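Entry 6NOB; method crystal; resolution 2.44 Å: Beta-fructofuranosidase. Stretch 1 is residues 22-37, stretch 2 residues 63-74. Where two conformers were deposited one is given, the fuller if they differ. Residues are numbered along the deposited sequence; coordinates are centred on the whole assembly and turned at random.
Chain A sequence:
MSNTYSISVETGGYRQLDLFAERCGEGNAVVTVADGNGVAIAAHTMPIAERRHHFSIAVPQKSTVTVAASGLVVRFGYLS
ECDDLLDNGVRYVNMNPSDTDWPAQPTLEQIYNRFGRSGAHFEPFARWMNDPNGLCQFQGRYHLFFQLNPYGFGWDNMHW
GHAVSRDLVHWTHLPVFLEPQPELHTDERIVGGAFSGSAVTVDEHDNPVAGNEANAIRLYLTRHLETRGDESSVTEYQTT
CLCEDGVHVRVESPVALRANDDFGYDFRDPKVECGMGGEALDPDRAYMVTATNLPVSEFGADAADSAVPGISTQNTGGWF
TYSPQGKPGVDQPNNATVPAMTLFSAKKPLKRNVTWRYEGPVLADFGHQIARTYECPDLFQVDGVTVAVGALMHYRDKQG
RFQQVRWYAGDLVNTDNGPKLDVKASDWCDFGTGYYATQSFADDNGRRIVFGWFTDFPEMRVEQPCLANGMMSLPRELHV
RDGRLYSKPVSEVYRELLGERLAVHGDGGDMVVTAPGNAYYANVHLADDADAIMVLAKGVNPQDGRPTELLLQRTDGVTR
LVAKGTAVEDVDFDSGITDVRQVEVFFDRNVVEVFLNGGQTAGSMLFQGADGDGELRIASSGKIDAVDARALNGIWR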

# COMPACT_ATOMS: atom_id res chain seq x y z
N GLU A 22 -23.31 9.68 5.59
CA GLU A 22 -24.05 8.43 5.59
C GLU A 22 -25.47 8.71 6.07
O GLU A 22 -25.66 9.38 7.09
CB GLU A 22 -23.38 7.40 6.50
CG GLU A 22 -23.90 5.98 6.34
CD GLU A 22 -23.04 4.96 7.07
OE1 GLU A 22 -21.93 5.33 7.51
OE2 GLU A 22 -23.47 3.80 7.20
N ARG A 23 -26.46 8.22 5.33
CA ARG A 23 -27.84 8.37 5.75
C ARG A 23 -28.08 7.62 7.06
O ARG A 23 -27.75 6.44 7.18
CB ARG A 23 -28.79 7.85 4.67
CG ARG A 23 -30.26 8.05 5.00
CD ARG A 23 -31.16 7.47 3.92
NE ARG A 23 -30.98 8.13 2.63
CZ ARG A 23 -31.59 9.26 2.28
NH1 ARG A 23 -32.40 9.88 3.12
NH2 ARG A 23 -31.37 9.79 1.08
N CYS A 24 -28.63 8.33 8.04
CA CYS A 24 -28.89 7.76 9.36
C CYS A 24 -30.37 7.63 9.69
O CYS A 24 -30.74 6.76 10.48
CB CYS A 24 -28.22 8.62 10.44
SG CYS A 24 -27.86 7.75 11.98
N GLY A 25 -31.22 8.48 9.10
CA GLY A 25 -32.64 8.45 9.34
C GLY A 25 -33.43 7.89 8.18
O GLY A 25 -32.89 7.25 7.27
N GLU A 26 -34.74 8.13 8.21
CA GLU A 26 -35.66 7.63 7.20
C GLU A 26 -36.00 8.66 6.14
O GLU A 26 -35.99 8.35 4.94
CB GLU A 26 -36.95 7.13 7.87
CG GLU A 26 -37.14 7.62 9.29
N GLY A 27 -36.28 9.90 6.54
CA GLY A 27 -36.73 10.92 5.61
C GLY A 27 -35.62 11.77 5.02
O GLY A 27 -34.60 11.24 4.56
N ASN A 28 -35.82 13.08 5.02
CA ASN A 28 -34.89 13.99 4.37
C ASN A 28 -33.56 14.03 5.10
O ASN A 28 -33.51 14.24 6.31
CB ASN A 28 -35.49 15.40 4.30
CG ASN A 28 -36.13 15.70 2.96
OD1 ASN A 28 -35.73 15.15 1.93
ND2 ASN A 28 -37.14 16.56 2.96
N ALA A 29 -32.47 13.83 4.35
CA ALA A 29 -31.11 13.98 4.86
C ALA A 29 -30.52 15.24 4.25
O ALA A 29 -30.32 15.31 3.03
CB ALA A 29 -30.27 12.75 4.52
N VAL A 30 -30.23 16.23 5.09
CA VAL A 30 -29.89 17.57 4.64
C VAL A 30 -28.59 18.04 5.28
O VAL A 30 -28.29 17.70 6.43
CB VAL A 30 -31.03 18.58 4.94
CG1 VAL A 30 -30.79 19.91 4.25
CG2 VAL A 30 -32.37 18.01 4.52
N VAL A 31 -27.83 18.81 4.52
CA VAL A 31 -26.70 19.59 5.03
C VAL A 31 -26.93 21.04 4.65
O VAL A 31 -27.29 21.35 3.51
CB VAL A 31 -25.35 19.09 4.46
CG1 VAL A 31 -24.21 19.77 5.19
CG2 VAL A 31 -25.25 17.58 4.58
N THR A 32 -26.73 21.94 5.61
CA THR A 32 -26.88 23.36 5.37
C THR A 32 -25.67 24.11 5.90
O THR A 32 -24.95 23.63 6.78
CB THR A 32 -28.16 23.92 6.00
OG1 THR A 32 -28.25 23.49 7.36
CG2 THR A 32 -29.38 23.43 5.23
N VAL A 33 -25.44 25.29 5.34
CA VAL A 33 -24.38 26.20 5.76
C VAL A 33 -25.00 27.57 6.00
O VAL A 33 -25.85 28.02 5.22
CB VAL A 33 -23.25 26.29 4.72
CG1 VAL A 33 -22.02 26.97 5.32
CG2 VAL A 33 -22.88 24.91 4.19
N ALA A 34 -24.59 28.22 7.08
CA ALA A 34 -25.07 29.55 7.44
C ALA A 34 -23.89 30.44 7.81
O ALA A 34 -22.87 29.96 8.30
CB ALA A 34 -26.07 29.49 8.59
N ASP A 35 -24.04 31.74 7.57
CA ASP A 35 -22.95 32.67 7.82
C ASP A 35 -22.89 33.01 9.31
O ASP A 35 -23.59 32.41 10.14
CB ASP A 35 -23.09 33.91 6.93
CG ASP A 35 -24.22 34.85 7.35
OD1 ASP A 35 -24.97 34.54 8.30
OD2 ASP A 35 -24.35 35.92 6.72
N GLY A 36 -22.06 33.99 9.67
CA GLY A 36 -21.85 34.31 11.07
C GLY A 36 -23.10 34.79 11.79
O GLY A 36 -23.25 34.56 12.99
N ASN A 37 -24.01 35.44 11.07
CA ASN A 37 -25.23 35.96 11.67
C ASN A 37 -26.41 35.01 11.54
O ASN A 37 -27.53 35.39 11.92
CB ASN A 37 -25.59 37.31 11.03
CG ASN A 37 -24.48 38.33 11.15
OD1 ASN A 37 -24.06 38.92 10.15
ND2 ASN A 37 -23.99 38.54 12.36
N SER A 63 -14.22 33.38 6.22
CA SER A 63 -15.49 33.45 6.92
C SER A 63 -15.61 32.31 7.92
O SER A 63 -15.07 31.23 7.71
CB SER A 63 -16.67 33.41 5.95
OG SER A 63 -16.40 34.13 4.77
N THR A 64 -16.34 32.58 8.99
CA THR A 64 -16.73 31.56 9.96
C THR A 64 -18.17 31.16 9.65
O THR A 64 -19.09 31.98 9.78
CB THR A 64 -16.60 32.08 11.39
OG1 THR A 64 -15.26 32.53 11.61
CG2 THR A 64 -16.93 30.97 12.38
N VAL A 65 -18.36 29.91 9.23
CA VAL A 65 -19.67 29.41 8.83
C VAL A 65 -20.08 28.28 9.76
O VAL A 65 -19.25 27.64 10.41
CB VAL A 65 -19.68 28.93 7.36
CG1 VAL A 65 -19.30 30.07 6.42
CG2 VAL A 65 -18.73 27.76 7.18
N THR A 66 -21.38 28.04 9.82
CA THR A 66 -21.97 27.00 10.64
C THR A 66 -22.50 25.90 9.73
O THR A 66 -23.32 26.17 8.84
CB THR A 66 -23.10 27.56 11.51
OG1 THR A 66 -22.55 28.47 12.48
CG2 THR A 66 -23.83 26.44 12.23
N VAL A 67 -22.04 24.67 9.94
CA VAL A 67 -22.44 23.52 9.14
C VAL A 67 -23.40 22.68 9.97
O VAL A 67 -23.09 22.32 11.12
CB VAL A 67 -21.23 22.69 8.69
CG1 VAL A 67 -21.65 21.64 7.68
CG2 VAL A 67 -20.15 23.60 8.11
N ALA A 68 -24.56 22.36 9.40
CA ALA A 68 -25.61 21.66 10.11
C ALA A 68 -26.00 20.40 9.35
O ALA A 68 -26.21 20.45 8.13
CB ALA A 68 -26.84 22.56 10.31
N ALA A 69 -26.09 19.29 10.06
CA ALA A 69 -26.51 18.01 9.50
C ALA A 69 -27.80 17.56 10.17
O ALA A 69 -27.98 17.76 11.37
CB ALA A 69 -25.43 16.94 9.67
N SER A 70 -28.68 16.94 9.39
CA SER A 70 -29.90 16.36 9.93
C SER A 70 -30.31 15.21 9.02
O SER A 70 -30.35 15.37 7.80
CB SER A 70 -31.03 17.40 10.02
OG SER A 70 -32.05 16.98 10.91
N GLY A 71 -30.61 14.07 9.63
CA GLY A 71 -30.92 12.87 8.87
C GLY A 71 -29.71 12.16 8.30
O GLY A 71 -29.89 11.18 7.56
N LEU A 72 -28.50 12.62 8.60
CA LEU A 72 -27.30 11.97 8.12
C LEU A 72 -26.19 12.17 9.15
O LEU A 72 -26.35 12.90 10.13
CB LEU A 72 -26.88 12.50 6.75
CG LEU A 72 -26.71 14.01 6.57
CD1 LEU A 72 -25.33 14.49 6.99
CD2 LEU A 72 -26.99 14.40 5.12
N VAL A 73 -25.06 11.53 8.91
CA VAL A 73 -23.89 11.63 9.77
C VAL A 73 -22.65 11.67 8.88
O VAL A 73 -22.53 10.89 7.93
CB VAL A 73 -23.82 10.47 10.78
CG1 VAL A 73 -23.94 9.12 10.08
CG2 VAL A 73 -22.54 10.54 11.60
N VAL A 74 -21.73 12.58 9.18
CA VAL A 74 -20.52 12.76 8.39
C VAL A 74 -19.40 11.94 9.00
O VAL A 74 -19.20 11.95 10.22
CB VAL A 74 -20.14 14.25 8.30
CG1 VAL A 74 -18.86 14.43 7.50
CG2 VAL A 74 -21.28 15.05 7.69

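What joins the two backbones? The strand of residues 64-70 runs antiparallel to the strand that ends at Ala-34, their directions differing by 159°, and the main chains pair in a regular ladder. Ala-34, Thr-32 and Val-30 each give and accept a hydrogen bond opposite Thr-66, Ala-68 and Ser-70: Ala-34 N to Thr-66 O is 3.0 Å and Thr-66 N to Ala-34 O 2.9 Å; Thr-32 N to Ala-68 O is 3.0 Å and Ala-68 N to Thr-32 O 2.9 Å; Val-30 N to Ser-70 O is 2.8 Å and Ser-70 N to Val-30 O 3.1 Å. Between these rungs, CA-H...O contacts such as Val-31 CA to Ala-68 O and Val-33 CA to Thr-66 O, both 3.3 Å, use the same carbonyls a second time.

How does the pairing continue past Ser-70? A second antiparallel segment pairs Glu-22 with Val-73, where Glu-22 N reaches Val-73 O at 2.7 Å and Val-73 N reaches Glu-22 O at 2.9 Å. Gly-71 sits at the junction and turns its carbonyl toward the loop after Arg-23: its O accepts a hydrogen bond from Cys-24 N at 3.2 Å and a weak one from Gly-25 N at 3.4 Å. Glycine suits this place on two counts. Its phi of 78° is one that glycine adopts readily, and a CB built here would lie 2.4 Å from Asn-28 O, a clash, and 3.1 Å from Ala-29 CA. The carbonyl oxygen of Gly-71 is also 3.4 Å from Ala-29 CB, so the small alanine side chain lies close against the turn.

Which side chains form the buried apolar layer? Val-31, Val-33, Val-67, Ala-69 and Leu-72 share one face of the sheet and are all buried. Leu-72, with chi1 and chi2 both p, has the largest area covered by the other stretch; its CD2 lies 3.7 Å from Val-31 CG2 and also 3.7 Å from Ala-29 CB. Farther along, Val-31 CG1 meets Val-67 CG1 at 4.0 Å and Val-33 CG1 meets Val-65 CB at 3.7 Å. Branched valines suit extended strands and fill this layer without polar atoms to satisfy. Arg-23 shares the face but is partly exposed, and its NE and NH2 are hydrogen-bonded elsewhere in the structure.

What occupies the other face? Glu-22, Val-30, Thr-32, Ala-34, Thr-66, Ala-68, Ser-70 and Val-73 lie there, all partly exposed, and the mixture of small, polar and apolar side chains fits that setting. Thr-32, at chi1 p, places OG1 3.4 Å from Ala-68 CB, a contact with the methyl group across the hydrogen-bonded pair. Val-73 CG1 packs 4.0 Å from Glu-22 CB and 4.3 Å from Cys-24 CB, so the aliphatic base of the glutamate lines the contact while its carboxylate extends beyond. Altogether the stretches bury 872 Å² between them, counting both sides.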